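Flagellar assembly factor FliW (Geobacillus thermodenitrificans, PDB 5DMD) probably binds CsrA and allosterically prevents it from repressing translation of flagellin and other targets, and also binds flagellin to assist flagellum assembly. Local coordinates at residues A[70-75]-A[110-115]. The protein carries 1 engineered substitution. Sequence-based numbering, arbitrary orientation.
Sequences YEIDLD and QAPIVI
Tyr70 reaches across to Pro112 with the far end of its side chain, its hydroxyl resting on the proline ring. With CG anti to the backbone N (chi1 -169°), the phenol extends from the loop toward the 110-115 segment. Its CB and inner ring carbons stay clear of that segment; the ring approaches at its outer end, with CZ 4.5 Å from Pro112 CB, which lies at the ring edge close to the ring plane. OH then settles on the pyrrolidine, 3.4 Å from Pro112 CG and scarcely farther from CB and CD. The same oxygen is hydrogen-bonded to the backbone carbonyl of Leu109, just ahead of the 110-115 segment. The Tyr70 ring also meets that of Tyr132, their planes inclined at about 60°.

Two residues on, Ile72 also points at the proline: CG1 sits between the backbone N and the carbonyl carbon (chi1 70°), and the extended arm carries CD1 to 3.9 Å from Pro112 CG. The proline therefore receives both the tyrosine hydroxyl and an isoleucine methyl. Farther along, Leu74 takes over against Val114, the two side chains running past each other in opposite directions. Their methyls meet in two pairs, Leu74 CD1 with Val114 CG1 at 4.0 Å and Leu74 CD2 with Val114 CG2 at 4.1 Å.

Tyr70, Ile72 and Leu74 thus lay an extended loop, leading into helix 76-81, over Pro112 and the strand residue Val114, while Val90 and Leu92 of the adjoining antiparallel strand 90-97 also touch Val114. Between the two segments the cohesion is apolar; a polar tie just outside them comes from Tyr70 OH, whose bond to Leu109 gives a buried hydroxyl a partner and helps to set where the phenol ends.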
ATOM      1  N   TYR A  70     -11.486  -8.064   6.136  1.00 18.07           N
ATOM      2  CA  TYR A  70     -10.104  -8.352   5.767  1.00 17.99           C
ATOM      3  C   TYR A  70      -9.308  -8.729   7.004  1.00 24.85           C
ATOM      4  O   TYR A  70      -9.191  -7.937   7.942  1.00 30.55           O
ATOM      5  CB  TYR A  70      -9.482  -7.126   5.110  1.00 20.74           C
ATOM      6  CG  TYR A  70      -8.135  -7.377   4.449  1.00 17.45           C
ATOM      7  CD1 TYR A  70      -7.970  -8.400   3.525  1.00 17.95           C
ATOM      8  CD2 TYR A  70      -7.050  -6.571   4.739  1.00 27.07           C
ATOM      9  CE1 TYR A  70      -6.739  -8.618   2.918  1.00 17.41           C
ATOM     10  CE2 TYR A  70      -5.827  -6.777   4.136  1.00 20.23           C
ATOM     11  CZ  TYR A  70      -5.678  -7.796   3.221  1.00 19.43           C
ATOM     12  OH  TYR A  70      -4.454  -7.985   2.619  1.00 17.89           O
ATOM     13  N   GLU A  71      -8.767  -9.942   7.007  1.00 23.20           N
ATOM     14  CA  GLU A  71      -8.018 -10.443   8.151  1.00 35.10           C
ATOM     15  C   GLU A  71      -6.821 -11.212   7.619  1.00 28.58           C
ATOM     16  O   GLU A  71      -6.980 -12.131   6.811  1.00 32.20           O
ATOM     17  CB  GLU A  71      -8.907 -11.343   9.015  1.00 24.77           C
ATOM     18  CG  GLU A  71      -8.343 -11.663  10.386  1.00 44.11           C
ATOM     19  CD  GLU A  71      -9.216 -12.643  11.147  1.00 49.97           C
ATOM     20  OE1 GLU A  71      -8.699 -13.695  11.577  1.00 60.79           O
ATOM     21  OE2 GLU A  71     -10.422 -12.361  11.312  1.00 58.40           O
ATOM     22  N   ILE A  72      -5.625 -10.822   8.053  1.00 24.79           N
ATOM     23  CA  ILE A  72      -4.396 -11.454   7.604  1.00 27.64           C
ATOM     24  C   ILE A  72      -3.586 -11.892   8.814  1.00 28.35           C
ATOM     25  O   ILE A  72      -3.760 -11.396   9.929  1.00 25.97           O
ATOM     26  CB  ILE A  72      -3.557 -10.549   6.674  1.00 24.05           C
ATOM     27  CG1 ILE A  72      -2.951  -9.388   7.464  1.00 24.05           C
ATOM     28  CG2 ILE A  72      -4.405 -10.044   5.521  1.00 24.12           C
ATOM     29  CD1 ILE A  72      -2.043  -8.489   6.635  1.00 25.70           C
ATOM     30  N   ASP A  73      -2.702 -12.851   8.583  1.00 27.38           N
ATOM     31  CA  ASP A  73      -1.835 -13.360   9.633  1.00 28.20           C
ATOM     32  C   ASP A  73      -0.414 -13.248   9.102  1.00 31.39           C
ATOM     33  O   ASP A  73      -0.023 -13.990   8.196  1.00 45.23           O
ATOM     34  CB  ASP A  73      -2.207 -14.798  10.002  1.00 27.90           C
ATOM     35  CG  ASP A  73      -1.344 -15.357  11.113  1.00 52.45           C
ATOM     36  OD1 ASP A  73      -0.832 -14.565  11.929  1.00 52.91           O
ATOM     37  OD2 ASP A  73      -1.225 -16.595  11.214  1.00 60.89           O
ATOM     38  N   LEU A  74       0.333 -12.289   9.636  1.00 18.82           N
ATOM     39  CA  LEU A  74       1.685 -12.042   9.159  1.00 19.42           C
ATOM     40  C   LEU A  74       2.623 -13.140   9.637  1.00 24.12           C
ATOM     41  O   LEU A  74       2.540 -13.596  10.781  1.00 25.70           O
ATOM     42  CB  LEU A  74       2.185 -10.698   9.673  1.00 18.49           C
ATOM     43  CG  LEU A  74       1.418  -9.465   9.192  1.00 23.34           C
ATOM     44  CD1 LEU A  74       1.982  -8.214   9.841  1.00 24.22           C
ATOM     45  CD2 LEU A  74       1.463  -9.345   7.685  1.00 20.82           C
ATOM     46  N   ASP A  75       3.530 -13.542   8.753  1.00 20.30           N
ATOM     47  CA  ASP A  75       4.506 -14.580   9.042  1.00 25.72           C
ATOM     48  C   ASP A  75       5.569 -14.060  10.005  1.00 20.60           C
ATOM     49  O   ASP A  75       5.803 -12.852  10.124  1.00 18.79           O
ATOM     50  CB  ASP A  75       5.166 -15.029   7.742  1.00 28.95           C
ATOM     51  CG  ASP A  75       5.899 -13.898   7.051  1.00 24.26           C
ATOM     52  OD1 ASP A  75       5.224 -13.064   6.393  1.00 24.58           O
ATOM     53  OD2 ASP A  75       7.138 -13.846   7.164  1.00 29.42           O
ATOM     54  N   GLN A 110      -4.244  -9.982  -1.778  1.00 15.29           N
ATOM     55  CA  GLN A 110      -3.202 -10.971  -1.526  1.00 16.85           C
ATOM     56  C   GLN A 110      -1.883 -10.345  -1.097  1.00 21.62           C
ATOM     57  O   GLN A 110      -1.079 -11.023  -0.449  1.00 18.53           O
ATOM     58  CB  GLN A 110      -2.957 -11.817  -2.782  1.00 23.30           C
ATOM     59  CG  GLN A 110      -2.103 -13.056  -2.535  1.00 28.76           C
ATOM     60  CD  GLN A 110      -1.572 -13.682  -3.818  1.00 39.96           C
ATOM     61  OE1 GLN A 110      -2.042 -13.383  -4.914  1.00 27.91           O
ATOM     62  NE2 GLN A 110      -0.594 -14.569  -3.679  1.00 55.41           N
ATOM     63  N   ALA A 111      -1.633  -9.079  -1.432  1.00 14.05           N
ATOM     64  CA  ALA A 111      -0.306  -8.480  -1.277  1.00 13.60           C
ATOM     65  C   ALA A 111      -0.386  -7.116  -0.607  1.00 14.54           C
ATOM     66  O   ALA A 111      -0.059  -6.091  -1.214  1.00 12.83           O
ATOM     67  CB  ALA A 111       0.420  -8.400  -2.619  1.00 13.74           C
ATOM     68  N   PRO A 112      -0.755  -7.075   0.671  1.00 13.19           N
ATOM     69  CA  PRO A 112      -0.845  -5.790   1.371  1.00 13.63           C
ATOM     70  C   PRO A 112       0.510  -5.140   1.620  1.00 12.60           C
ATOM     71  O   PRO A 112       1.553  -5.803   1.717  1.00 14.44           O
ATOM     72  CB  PRO A 112      -1.519  -6.162   2.703  1.00 14.00           C
ATOM     73  CG  PRO A 112      -1.084  -7.558   2.941  1.00 14.15           C
ATOM     74  CD  PRO A 112      -1.059  -8.208   1.568  1.00 14.61           C
ATOM     75  N   ILE A 113       0.469  -3.812   1.719  1.00 13.10           N
ATOM     76  CA  ILE A 113       1.583  -3.004   2.218  1.00 12.45           C
ATOM     77  C   ILE A 113       1.462  -2.924   3.737  1.00 12.53           C
ATOM     78  O   ILE A 113       0.423  -2.504   4.262  1.00 15.03           O
ATOM     79  CB  ILE A 113       1.548  -1.594   1.602  1.00 12.06           C
ATOM     80  CG1 ILE A 113       1.690  -1.642   0.069  1.00 13.15           C
ATOM     81  CG2 ILE A 113       2.621  -0.698   2.234  1.00 15.39           C
ATOM     82  CD1 ILE A 113       3.080  -2.037  -0.401  1.00 15.33           C
ATOM     83  N   VAL A 114       2.530  -3.284   4.441  1.00 11.95           N
ATOM     84  CA  VAL A 114       2.541  -3.362   5.897  1.00 12.44           C
ATOM     85  C   VAL A 114       3.630  -2.427   6.389  1.00 13.26           C
ATOM     86  O   VAL A 114       4.790  -2.570   5.993  1.00 13.59           O
ATOM     87  CB  VAL A 114       2.824  -4.795   6.371  1.00 15.63           C
ATOM     88  CG1 VAL A 114       2.838  -4.858   7.891  1.00 15.45           C
ATOM     89  CG2 VAL A 114       1.809  -5.765   5.765  1.00 18.35           C
ATOM     90  N   ILE A 115       3.271  -1.485   7.265  1.00 13.43           N
ATOM     91  CA  ILE A 115       4.213  -0.481   7.741  1.00 14.35           C
ATOM     92  C   ILE A 115       4.225  -0.465   9.262  1.00 13.55           C
ATOM     93  O   ILE A 115       3.167  -0.366   9.893  1.00 17.35           O
ATOM     94  CB  ILE A 115       3.864   0.911   7.182  1.00 12.90           C
ATOM     95  CG1 ILE A 115       4.049   0.911   5.661  1.00 15.66           C
ATOM     96  CG2 ILE A 115       4.711   1.998   7.853  1.00 15.53           C
ATOM     97  CD1 ILE A 115       3.588   2.181   4.974  1.00 17.72           C
TER